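PDB 2P2W: citrate synthase from Thermotoga maritima, which probably catalyses the condensation of acetyl-CoA and oxaloacetate, with water, to give citrate and free CoA in the tricarboxylic acid cycle. Local coordinates for residues K64-D69 with K114-A119; Y128-S133 with G311-M316; R140-L145 with G157-K162. All coordinates share one frame; numbering follows the deposited sequence.

Interaction 1 of 3, residues K64-D69 with K114-A119; sequences KRKMAD and KAIRVA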
loop_
_atom_site.group_PDB
_atom_site.type_symbol
_atom_site.label_atom_id
_atom_site.label_comp_id
_atom_site.label_asym_id
_atom_site.label_seq_id
_atom_site.Cartn_x
_atom_site.Cartn_y
_atom_site.Cartn_z
ATOM N N LYS A 64 -23.076 14.947 11.282
ATOM C CA LYS A 64 -23.839 13.830 10.731
ATOM C C LYS A 64 -24.413 14.207 9.373
ATOM O O LYS A 64 -24.455 13.382 8.463
ATOM C CB LYS A 64 -24.965 13.405 11.682
ATOM C CG LYS A 64 -24.515 12.438 12.770
ATOM C CD LYS A 64 -25.638 12.092 13.740
ATOM C CE LYS A 64 -26.750 11.315 13.046
ATOM N NZ LYS A 64 -27.367 10.301 13.948
ATOM N N ARG A 65 -24.852 15.454 9.233
ATOM C CA ARG A 65 -25.394 15.906 7.956
ATOM C C ARG A 65 -24.284 15.991 6.908
ATOM O O ARG A 65 -24.521 15.753 5.724
ATOM C CB ARG A 65 -26.076 17.272 8.103
ATOM C CG ARG A 65 -27.380 17.232 8.891
ATOM C CD ARG A 65 -28.287 18.386 8.486
ATOM N NE ARG A 65 -27.673 19.685 8.731
ATOM C CZ ARG A 65 -27.860 20.405 9.834
ATOM N NH1 ARG A 65 -28.650 19.953 10.798
ATOM N NH2 ARG A 65 -27.251 21.574 9.973
ATOM N N LYS A 66 -23.074 16.326 7.352
ATOM C CA LYS A 66 -21.926 16.431 6.455
ATOM C C LYS A 66 -21.579 15.061 5.880
ATOM O O LYS A 66 -21.467 14.893 4.661
ATOM C CB LYS A 66 -20.707 16.986 7.203
ATOM C CG LYS A 66 -19.434 17.016 6.361
ATOM C CD LYS A 66 -18.272 17.658 7.108
ATOM C CE LYS A 66 -18.407 19.168 7.140
ATOM N NZ LYS A 66 -17.686 19.782 5.989
ATOM N N MET A 67 -21.393 14.079 6.758
ATOM C CA MET A 67 -21.067 12.739 6.291
ATOM C C MET A 67 -22.180 12.211 5.391
ATOM O O MET A 67 -21.911 11.596 4.362
ATOM C CB MET A 67 -20.840 11.791 7.474
ATOM C CG MET A 67 -19.557 12.087 8.243
ATOM S SD MET A 67 -19.153 10.816 9.459
ATOM C CE MET A 67 -18.805 9.431 8.380
ATOM N N ALA A 68 -23.427 12.474 5.767
ATOM C CA ALA A 68 -24.569 12.010 4.981
ATOM C C ALA A 68 -24.608 12.654 3.592
ATOM O O ALA A 68 -25.134 12.075 2.639
ATOM C CB ALA A 68 -25.868 12.299 5.726
ATOM N N ASP A 69 -24.046 13.850 3.481
ATOM C CA ASP A 69 -24.025 14.574 2.218
ATOM C C ASP A 69 -22.853 14.112 1.327
ATOM O O ASP A 69 -22.773 14.481 0.157
ATOM C CB ASP A 69 -23.932 16.079 2.514
ATOM C CG ASP A 69 -24.377 16.944 1.348
ATOM O OD1 ASP A 69 -25.382 16.600 0.688
ATOM O OD2 ASP A 69 -23.731 17.988 1.110
ATOM N N LYS A 114 -10.921 15.565 3.359
ATOM C CA LYS A 114 -10.804 14.478 2.399
ATOM C C LYS A 114 -11.059 13.139 3.092
ATOM O O LYS A 114 -11.730 12.260 2.540
ATOM C CB LYS A 114 -9.404 14.488 1.777
ATOM C CG LYS A 114 -9.257 13.606 0.552
ATOM C CD LYS A 114 -8.032 14.000 -0.267
ATOM C CE LYS A 114 -7.959 15.507 -0.476
ATOM N NZ LYS A 114 -8.587 15.925 -1.761
ATOM N N ALA A 115 -10.521 12.990 4.303
ATOM C CA ALA A 115 -10.685 11.762 5.076
ATOM C C ALA A 115 -12.160 11.547 5.388
ATOM O O ALA A 115 -12.674 10.438 5.264
ATOM C CB ALA A 115 -9.884 11.845 6.376
ATOM N N ILE A 116 -12.833 12.621 5.799
ATOM C CA ILE A 116 -14.253 12.563 6.124
ATOM C C ILE A 116 -15.077 12.105 4.920
ATOM O O ILE A 116 -15.966 11.257 5.048
ATOM C CB ILE A 116 -14.761 13.949 6.597
ATOM C CG1 ILE A 116 -14.082 14.318 7.922
ATOM C CG2 ILE A 116 -16.286 13.937 6.739
ATOM C CD1 ILE A 116 -14.388 15.733 8.414
ATOM N N ARG A 117 -14.775 12.663 3.750
ATOM C CA ARG A 117 -15.504 12.312 2.535
ATOM C C ARG A 117 -15.279 10.865 2.100
ATOM O O ARG A 117 -16.227 10.161 1.748
ATOM C CB ARG A 117 -15.119 13.263 1.394
ATOM C CG ARG A 117 -15.810 12.956 0.071
ATOM C CD ARG A 117 -15.879 14.196 -0.809
ATOM N NE ARG A 117 -14.563 14.789 -1.041
ATOM C CZ ARG A 117 -13.604 14.229 -1.773
ATOM N NH1 ARG A 117 -13.808 13.052 -2.354
ATOM N NH2 ARG A 117 -12.442 14.849 -1.931
ATOM N N VAL A 118 -14.030 10.413 2.126
ATOM C CA VAL A 118 -13.731 9.045 1.719
ATOM C C VAL A 118 -14.399 8.039 2.663
ATOM O O VAL A 118 -14.967 7.047 2.217
ATOM C CB VAL A 118 -12.194 8.792 1.661
ATOM C CG1 VAL A 118 -11.606 8.779 3.057
ATOM C CG2 VAL A 118 -11.909 7.485 0.935
ATOM N N ALA A 119 -14.346 8.302 3.966
ATOM C CA ALA A 119 -14.973 7.407 4.929
ATOM C C ALA A 119 -16.488 7.343 4.703
ATOM O O ALA A 119 -17.102 6.282 4.829
ATOM C CB ALA A 119 -14.678 7.875 6.341
#

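Interaction 2 of 3, residues Y128-S133 with G311-M316; sequences YYYRYS and GFPRNM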
loop_
_atom_site.group_PDB
_atom_site.type_symbol
_atom_site.label_atom_id
_atom_site.label_comp_id
_atom_site.label_asym_id
_atom_site.label_seq_id
_atom_site.Cartn_x
_atom_site.Cartn_y
_atom_site.Cartn_z
ATOM N N TYR A 128 -23.351 -0.880 -3.168
ATOM C CA TYR A 128 -23.595 -0.855 -4.607
ATOM C C TYR A 128 -23.043 -2.090 -5.303
ATOM O O TYR A 128 -23.704 -2.665 -6.170
ATOM C CB TYR A 128 -22.959 0.382 -5.241
ATOM C CG TYR A 128 -23.780 1.656 -5.153
ATOM C CD1 TYR A 128 -24.893 1.751 -4.317
ATOM C CD2 TYR A 128 -23.421 2.775 -5.899
ATOM C CE1 TYR A 128 -25.629 2.942 -4.228
ATOM C CE2 TYR A 128 -24.141 3.961 -5.818
ATOM C CZ TYR A 128 -25.241 4.040 -4.983
ATOM O OH TYR A 128 -25.935 5.224 -4.906
ATOM N N TYR A 129 -21.827 -2.491 -4.943
ATOM C CA TYR A 129 -21.233 -3.657 -5.584
ATOM C C TYR A 129 -21.987 -4.922 -5.193
ATOM O O TYR A 129 -22.137 -5.838 -5.997
ATOM C CB TYR A 129 -19.749 -3.792 -5.225
ATOM C CG TYR A 129 -19.073 -4.899 -5.997
ATOM C CD1 TYR A 129 -18.642 -4.696 -7.312
ATOM C CD2 TYR A 129 -18.944 -6.173 -5.453
ATOM C CE1 TYR A 129 -18.109 -5.744 -8.067
ATOM C CE2 TYR A 129 -18.409 -7.224 -6.196
ATOM C CZ TYR A 129 -17.997 -7.005 -7.500
ATOM O OH TYR A 129 -17.478 -8.052 -8.228
ATOM N N TYR A 130 -22.463 -4.960 -3.956
ATOM C CA TYR A 130 -23.224 -6.100 -3.471
ATOM C C TYR A 130 -24.498 -6.265 -4.305
ATOM O O TYR A 130 -24.771 -7.349 -4.831
ATOM C CB TYR A 130 -23.590 -5.886 -2.005
ATOM C CG TYR A 130 -24.435 -6.985 -1.412
ATOM C CD1 TYR A 130 -23.924 -8.273 -1.245
ATOM C CD2 TYR A 130 -25.745 -6.735 -1.002
ATOM C CE1 TYR A 130 -24.698 -9.285 -0.681
ATOM C CE2 TYR A 130 -26.525 -7.739 -0.436
ATOM C CZ TYR A 130 -25.995 -9.010 -0.279
ATOM O OH TYR A 130 -26.766 -10.004 0.278
ATOM N N ARG A 131 -25.268 -5.183 -4.421
ATOM C CA ARG A 131 -26.513 -5.196 -5.187
ATOM C C ARG A 131 -26.236 -5.549 -6.644
ATOM O O ARG A 131 -26.919 -6.389 -7.235
ATOM C CB ARG A 131 -27.193 -3.825 -5.119
ATOM C CG ARG A 131 -27.482 -3.337 -3.709
ATOM C CD ARG A 131 -28.595 -4.138 -3.041
ATOM N NE ARG A 131 -29.889 -3.927 -3.684
ATOM C CZ ARG A 131 -31.041 -4.393 -3.209
ATOM N NH1 ARG A 131 -31.062 -5.094 -2.082
ATOM N NH2 ARG A 131 -32.174 -4.162 -3.860
ATOM N N TYR A 132 -25.231 -4.892 -7.216
ATOM C CA TYR A 132 -24.840 -5.120 -8.601
ATOM C C TYR A 132 -24.446 -6.572 -8.850
ATOM O O TYR A 132 -24.969 -7.218 -9.758
ATOM C CB TYR A 132 -23.670 -4.203 -8.969
ATOM C CG TYR A 132 -22.942 -4.609 -10.231
ATOM C CD1 TYR A 132 -23.574 -4.559 -11.474
ATOM C CD2 TYR A 132 -21.619 -5.049 -10.180
ATOM C CE1 TYR A 132 -22.904 -4.936 -12.639
ATOM C CE2 TYR A 132 -20.941 -5.431 -11.335
ATOM C CZ TYR A 132 -21.591 -5.371 -12.562
ATOM O OH TYR A 132 -20.921 -5.746 -13.703
ATOM N N SER A 133 -23.526 -7.083 -8.038
ATOM C CA SER A 133 -23.055 -8.455 -8.196
ATOM C C SER A 133 -24.180 -9.485 -8.114
ATOM O O SER A 133 -24.069 -10.576 -8.668
ATOM C CB SER A 133 -21.983 -8.774 -7.148
ATOM O OG SER A 133 -22.511 -8.698 -5.836
ATOM N N GLY A 311 -25.705 -11.516 8.650
ATOM C CA GLY A 311 -26.135 -11.747 7.259
ATOM C C GLY A 311 -25.173 -11.173 6.174
ATOM O O GLY A 311 -25.566 -11.097 5.017
ATOM N N PHE A 312 -23.946 -10.793 6.520
ATOM C CA PHE A 312 -23.015 -10.270 5.523
ATOM C C PHE A 312 -22.190 -11.373 4.865
ATOM O O PHE A 312 -21.869 -12.378 5.498
ATOM C CB PHE A 312 -22.062 -9.251 6.154
ATOM C CG PHE A 312 -22.730 -7.976 6.572
ATOM C CD1 PHE A 312 -22.858 -6.924 5.673
ATOM C CD2 PHE A 312 -23.261 -7.836 7.848
ATOM C CE1 PHE A 312 -23.509 -5.745 6.038
ATOM C CE2 PHE A 312 -23.916 -6.657 8.226
ATOM C CZ PHE A 312 -24.039 -5.612 7.316
ATOM N N PRO A 313 -21.841 -11.197 3.576
ATOM C CA PRO A 313 -21.043 -12.179 2.834
ATOM C C PRO A 313 -19.646 -12.260 3.451
ATOM O O PRO A 313 -19.075 -11.239 3.828
ATOM C CB PRO A 313 -20.986 -11.598 1.420
ATOM C CG PRO A 313 -21.713 -10.297 1.317
ATOM C CD PRO A 313 -22.212 -10.063 2.713
ATOM N N ARG A 314 -19.097 -13.464 3.538
ATOM C CA ARG A 314 -17.776 -13.667 4.126
ATOM C C ARG A 314 -16.666 -12.861 3.433
ATOM O O ARG A 314 -15.712 -12.412 4.055
ATOM C CB ARG A 314 -17.459 -15.164 4.098
ATOM C CG ARG A 314 -18.412 -15.950 4.998
ATOM C CD ARG A 314 -18.044 -17.432 5.122
ATOM N NE ARG A 314 -18.924 -18.072 6.108
ATOM C CZ ARG A 314 -18.735 -19.376 6.378
ATOM N NH1 ARG A 314 -17.783 -20.055 5.764
ATOM N NH2 ARG A 314 -19.507 -19.976 7.290
ATOM N N ASN A 315 -16.780 -12.709 2.100
ATOM C CA ASN A 315 -15.722 -11.983 1.400
ATOM C C ASN A 315 -15.864 -10.458 1.526
ATOM O O ASN A 315 -15.197 -9.681 0.849
ATOM C CB ASN A 315 -15.655 -12.443 -0.064
ATOM C CG ASN A 315 -16.832 -11.926 -0.849
ATOM O OD1 ASN A 315 -17.929 -11.738 -0.332
ATOM N ND2 ASN A 315 -16.592 -11.726 -2.156
ATOM N N MET A 316 -16.791 -10.038 2.425
ATOM C CA MET A 316 -16.912 -8.619 2.757
ATOM C C MET A 316 -16.440 -8.314 4.195
ATOM O O MET A 316 -16.349 -7.163 4.614
ATOM C CB MET A 316 -18.377 -8.177 2.578
ATOM C CG MET A 316 -18.540 -6.654 2.656
ATOM S SD MET A 316 -20.251 -6.139 2.872
ATOM C CE MET A 316 -20.810 -6.409 1.183
#

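Interaction 3 of 3, residues R140-L145 with G157-K162; sequences RPRKDL and GERNEK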
loop_
_atom_site.group_PDB
_atom_site.type_symbol
_atom_site.label_atom_id
_atom_site.label_comp_id
_atom_site.label_asym_id
_atom_site.label_seq_id
_atom_site.Cartn_x
_atom_site.Cartn_y
_atom_site.Cartn_z
ATOM N N ARG A 140 -30.175 3.755 -3.391
ATOM C CA ARG A 140 -29.430 4.995 -3.164
ATOM C C ARG A 140 -29.332 5.355 -1.675
ATOM O O ARG A 140 -30.188 5.014 -0.869
ATOM C CB ARG A 140 -30.134 6.119 -3.927
ATOM C CG ARG A 140 -30.298 5.799 -5.412
ATOM C CD ARG A 140 -29.002 6.027 -6.198
ATOM N NE ARG A 140 -29.156 5.581 -7.586
ATOM C CZ ARG A 140 -28.180 5.912 -8.451
ATOM N NH1 ARG A 140 -27.133 6.607 -8.040
ATOM N NH2 ARG A 140 -28.273 5.531 -9.729
ATOM N N PRO A 141 -28.255 6.065 -1.302
ATOM C CA PRO A 141 -28.058 6.469 0.091
ATOM C C PRO A 141 -29.223 7.359 0.526
ATOM O O PRO A 141 -29.694 8.188 -0.252
ATOM C CB PRO A 141 -26.744 7.252 0.046
ATOM C CG PRO A 141 -26.029 6.676 -1.141
ATOM C CD PRO A 141 -27.135 6.513 -2.148
ATOM N N ARG A 142 -29.693 7.179 1.758
ATOM C CA ARG A 142 -30.790 7.989 2.280
ATOM C C ARG A 142 -30.221 8.990 3.273
ATOM O O ARG A 142 -29.635 8.602 4.287
ATOM C CB ARG A 142 -31.826 7.102 2.968
ATOM C CG ARG A 142 -32.700 6.318 2.002
ATOM C CD ARG A 142 -33.642 5.400 2.752
ATOM N NE ARG A 142 -34.357 6.096 3.822
ATOM C CZ ARG A 142 -35.266 5.522 4.604
ATOM N NH1 ARG A 142 -35.573 4.242 4.431
ATOM N NH2 ARG A 142 -35.862 6.221 5.565
ATOM N N LYS A 143 -30.400 10.277 2.993
ATOM C CA LYS A 143 -29.854 11.310 3.860
ATOM C C LYS A 143 -30.524 11.405 5.228
ATOM O O LYS A 143 -29.985 12.040 6.134
ATOM C CB LYS A 143 -29.894 12.676 3.160
ATOM C CG LYS A 143 -28.737 13.585 3.572
ATOM C CD LYS A 143 -28.764 14.925 2.854
ATOM C CE LYS A 143 -27.529 15.756 3.208
ATOM N NZ LYS A 143 -27.489 16.092 4.655
ATOM N N ASP A 144 -31.684 10.772 5.388
ATOM C CA ASP A 144 -32.377 10.810 6.674
ATOM C C ASP A 144 -31.925 9.685 7.607
ATOM O O ASP A 144 -32.407 9.581 8.735
ATOM C CB ASP A 144 -33.901 10.745 6.473
ATOM C CG ASP A 144 -34.367 9.409 5.925
ATOM O OD1 ASP A 144 -33.735 8.896 4.978
ATOM O OD2 ASP A 144 -35.379 8.876 6.432
ATOM N N LEU A 145 -30.992 8.856 7.142
ATOM C CA LEU A 145 -30.476 7.743 7.945
ATOM C C LEU A 145 -29.026 7.964 8.392
ATOM O O LEU A 145 -28.265 8.667 7.732
ATOM C CB LEU A 145 -30.551 6.440 7.146
ATOM C CG LEU A 145 -31.924 5.942 6.684
ATOM C CD1 LEU A 145 -31.751 4.618 5.952
ATOM C CD2 LEU A 145 -32.850 5.765 7.885
ATOM N N GLY A 157 -32.238 -3.117 2.042
ATOM C CA GLY A 157 -33.496 -2.412 1.859
ATOM C C GLY A 157 -34.444 -2.481 3.044
ATOM O O GLY A 157 -35.660 -2.377 2.882
ATOM N N GLU A 158 -33.896 -2.653 4.242
ATOM C CA GLU A 158 -34.714 -2.725 5.447
ATOM C C GLU A 158 -33.929 -2.268 6.675
ATOM O O GLU A 158 -32.699 -2.197 6.646
ATOM C CB GLU A 158 -35.223 -4.157 5.650
ATOM C CG GLU A 158 -34.125 -5.201 5.711
ATOM C CD GLU A 158 -34.658 -6.620 5.620
ATOM O OE1 GLU A 158 -35.889 -6.790 5.486
ATOM O OE2 GLU A 158 -33.844 -7.566 5.678
ATOM N N ARG A 159 -34.649 -1.942 7.744
ATOM C CA ARG A 159 -34.021 -1.505 8.982
ATOM C C ARG A 159 -34.348 -2.463 10.111
ATOM O O ARG A 159 -35.492 -2.893 10.268
ATOM C CB ARG A 159 -34.460 -0.086 9.339
ATOM C CG ARG A 159 -33.679 0.975 8.585
ATOM C CD ARG A 159 -33.712 2.305 9.307
ATOM N NE ARG A 159 -34.967 3.019 9.110
ATOM C CZ ARG A 159 -35.298 4.118 9.777
ATOM N NH1 ARG A 159 -34.468 4.615 10.684
ATOM N NH2 ARG A 159 -36.449 4.728 9.532
ATOM N N ASN A 160 -33.332 -2.787 10.903
ATOM C CA ASN A 160 -33.479 -3.734 11.997
ATOM C C ASN A 160 -32.678 -3.313 13.227
ATOM O O ASN A 160 -31.686 -2.596 13.118
ATOM C CB ASN A 160 -33.019 -5.114 11.510
ATOM C CG ASN A 160 -33.170 -6.185 12.559
ATOM O OD1 ASN A 160 -32.557 -6.118 13.620
ATOM N ND2 ASN A 160 -33.993 -7.186 12.268
ATOM N N GLU A 161 -33.120 -3.769 14.395
ATOM C CA GLU A 161 -32.460 -3.462 15.660
ATOM C C GLU A 161 -31.018 -3.971 15.697
ATOM O O GLU A 161 -30.182 -3.442 16.432
ATOM C CB GLU A 161 -33.249 -4.082 16.815
ATOM C CG GLU A 161 -32.650 -3.842 18.190
ATOM C CD GLU A 161 -33.277 -4.720 19.256
ATOM O OE1 GLU A 161 -33.605 -5.888 18.949
ATOM O OE2 GLU A 161 -33.440 -4.242 20.400
ATOM N N LYS A 162 -30.738 -5.001 14.905
ATOM C CA LYS A 162 -29.403 -5.588 14.836
ATOM C C LYS A 162 -28.362 -4.545 14.441
ATOM O O LYS A 162 -27.161 -4.732 14.653
ATOM C CB LYS A 162 -29.396 -6.740 13.827
ATOM C CG LYS A 162 -29.860 -8.068 14.416
ATOM C CD LYS A 162 -30.654 -8.898 13.411
ATOM C CE LYS A 162 -30.131 -8.746 11.992
ATOM N NZ LYS A 162 -30.293 -10.010 11.213
#

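Interaction 1 of 3, residues K64-D69 with K114-A119
Met67 and Ile116 make the tight part of this helix-to-helix contact. The methyl CG2 of Ile116 sits 4.0 Å from Met67 CG, so the touch falls on the second carbon of the methionine chain and not on its sulfur. The two side chains cross at about a right angle. CG2 of Ile116 stands anti to the backbone N, and that rotation presents the methyl branch to the neighbouring helix. Both residues are buried, and helix 42-51 adds Glu43 against Met67 and Tyr51 against Ile116. The backbones come near each other as well, 6.7 Å between the CA atoms of Met67 and Arg117, although the CB of Arg117 points away from helix 57-69.

The solvent side is looser. There Lys66 lies in a partly exposed place, its CD 4.2 Å from Ile116 CG2, while its ammonium group goes on to form a salt bridge with Glu113, which lies just before residues 114-119 on helix 110-133. The apolar centre thus has a charged pair at its margin. This is plain helix-helix packing, joining helices 57-69 and 110-133 within the largely helical citrate synthase fold.

Interaction 2 of 3, residues Y128-S133 with G311-M316
Tyr130 and Pro313 mark the closest approach of the two backbones, yet their CA atoms are still 9.0 Å apart, so side chains have to bridge the gap. Residues 128-133 form the end of helix 110-133. Residues 311-316 link helix 299-309 to helix 317-337: the chain leaves the first helix at Gly311, whose positive phi of 97° belongs to a Schellman motif, and runs extended through Phe312 and Pro313. It then turns, with Met316 N hydrogen-bonded to Pro313 O at 2.9 Å.

Tyr130 does the reaching. Its CG is anti to the backbone N (chi1 177°), which swings the ring off the helix toward the linker. Pro313 meets the ring mainly through CG, which comes in at a slant beside the CD1-CE1 bond, 3.7 Å from Tyr130 CE1 and 3.9 Å from Tyr130 CD1. With so oblique an approach, this is not a stack. Nearer the root of the tyrosine, the terminal methyl CE of Met316 comes within 4.3 Å of Tyr130 CB, a lighter touch that is also apolar.

No hydrogen bond joins the two segments. The phenol oxygen of Tyr130 is hydrogen-bonded to Lys134 NZ, just beyond the helix, while Tyr90 of helix 90-98 and Met155 and Phe156 of helix 147-156 also pack on the Tyr130 side chain. What results is an aromatic side chain from a helix end set against an interhelical linker that begins with a Schellman motif, part of the buried helical packing of the citrate synthase fold.

Interaction 3 of 3, residues R140-L145 with G157-K162
Leu145 and Arg159 meet between two interhelical loops that flank helix 147-156, one of them carrying a type I beta turn from Arg142 to Leu145. Along the second loop, Gly157 comes first: with positive phi it leads the chain out of helix 147-156. Glu158 has its CB directed away from the turn, while that of Arg159 points toward it.

The guanidinium of Arg159 receives Leu145 CD2 over one face, 3.3 Å above the plane and displaced toward the rim, where the methyl is nearest NH1 at 3.4 Å. A bend in the arginine chain at chi3 (-78°) helps bring the flat group alongside the methyl. The other branch, CD1, lies over a face of the Arg142 guanidinium; the leucine thus lies against both arginines. The two positive groups are close, with Arg142 NH2 4.3 Å from Arg159 NH2. The carboxylate of Asp144, paired with Arg142, probably softens that repulsion, and Arg159 NH1 also has a long, weak ion pair with Glu149.

Farther along, Asn160 precedes helix 163-173, and its OD1 accepts from Lys162 N in a capping bond, modelled so short that its exact length is doubtful.

Back in the turn, Asp144 is gripped side-on by Arg142, nearly in the guanidinium plane: NE of Arg142 lies 3.1 Å from Asp144 OD1, and NH2 of Arg142 lies 2.8 Å from Asp144 OD2, each oxygen using its syn lone pair.

Helix 110-133 ties interactions 1 and 2 together: residues 114-119 lie near its start and residues 128-133 at its end. The two contacts, with centres about 22 Å apart and nearest atoms about 10 Å apart, do not touch. Interaction 3, partly buried, touches both, its centre about 17 Å from that of interaction 1 and about 16 Å from that of interaction 2. On one side Lys143 packs on Ala68 and probably hydrogen-bonds to Arg65 O; on the other, the Tyr128 hydroxyl packs against Arg140 and Pro141. Along the chain interaction 1 closes first, and interaction 3 is nested within the long loop closed by interaction 2. Together they join helices and loops near and far in sequence, away from the predicted catalytic residues.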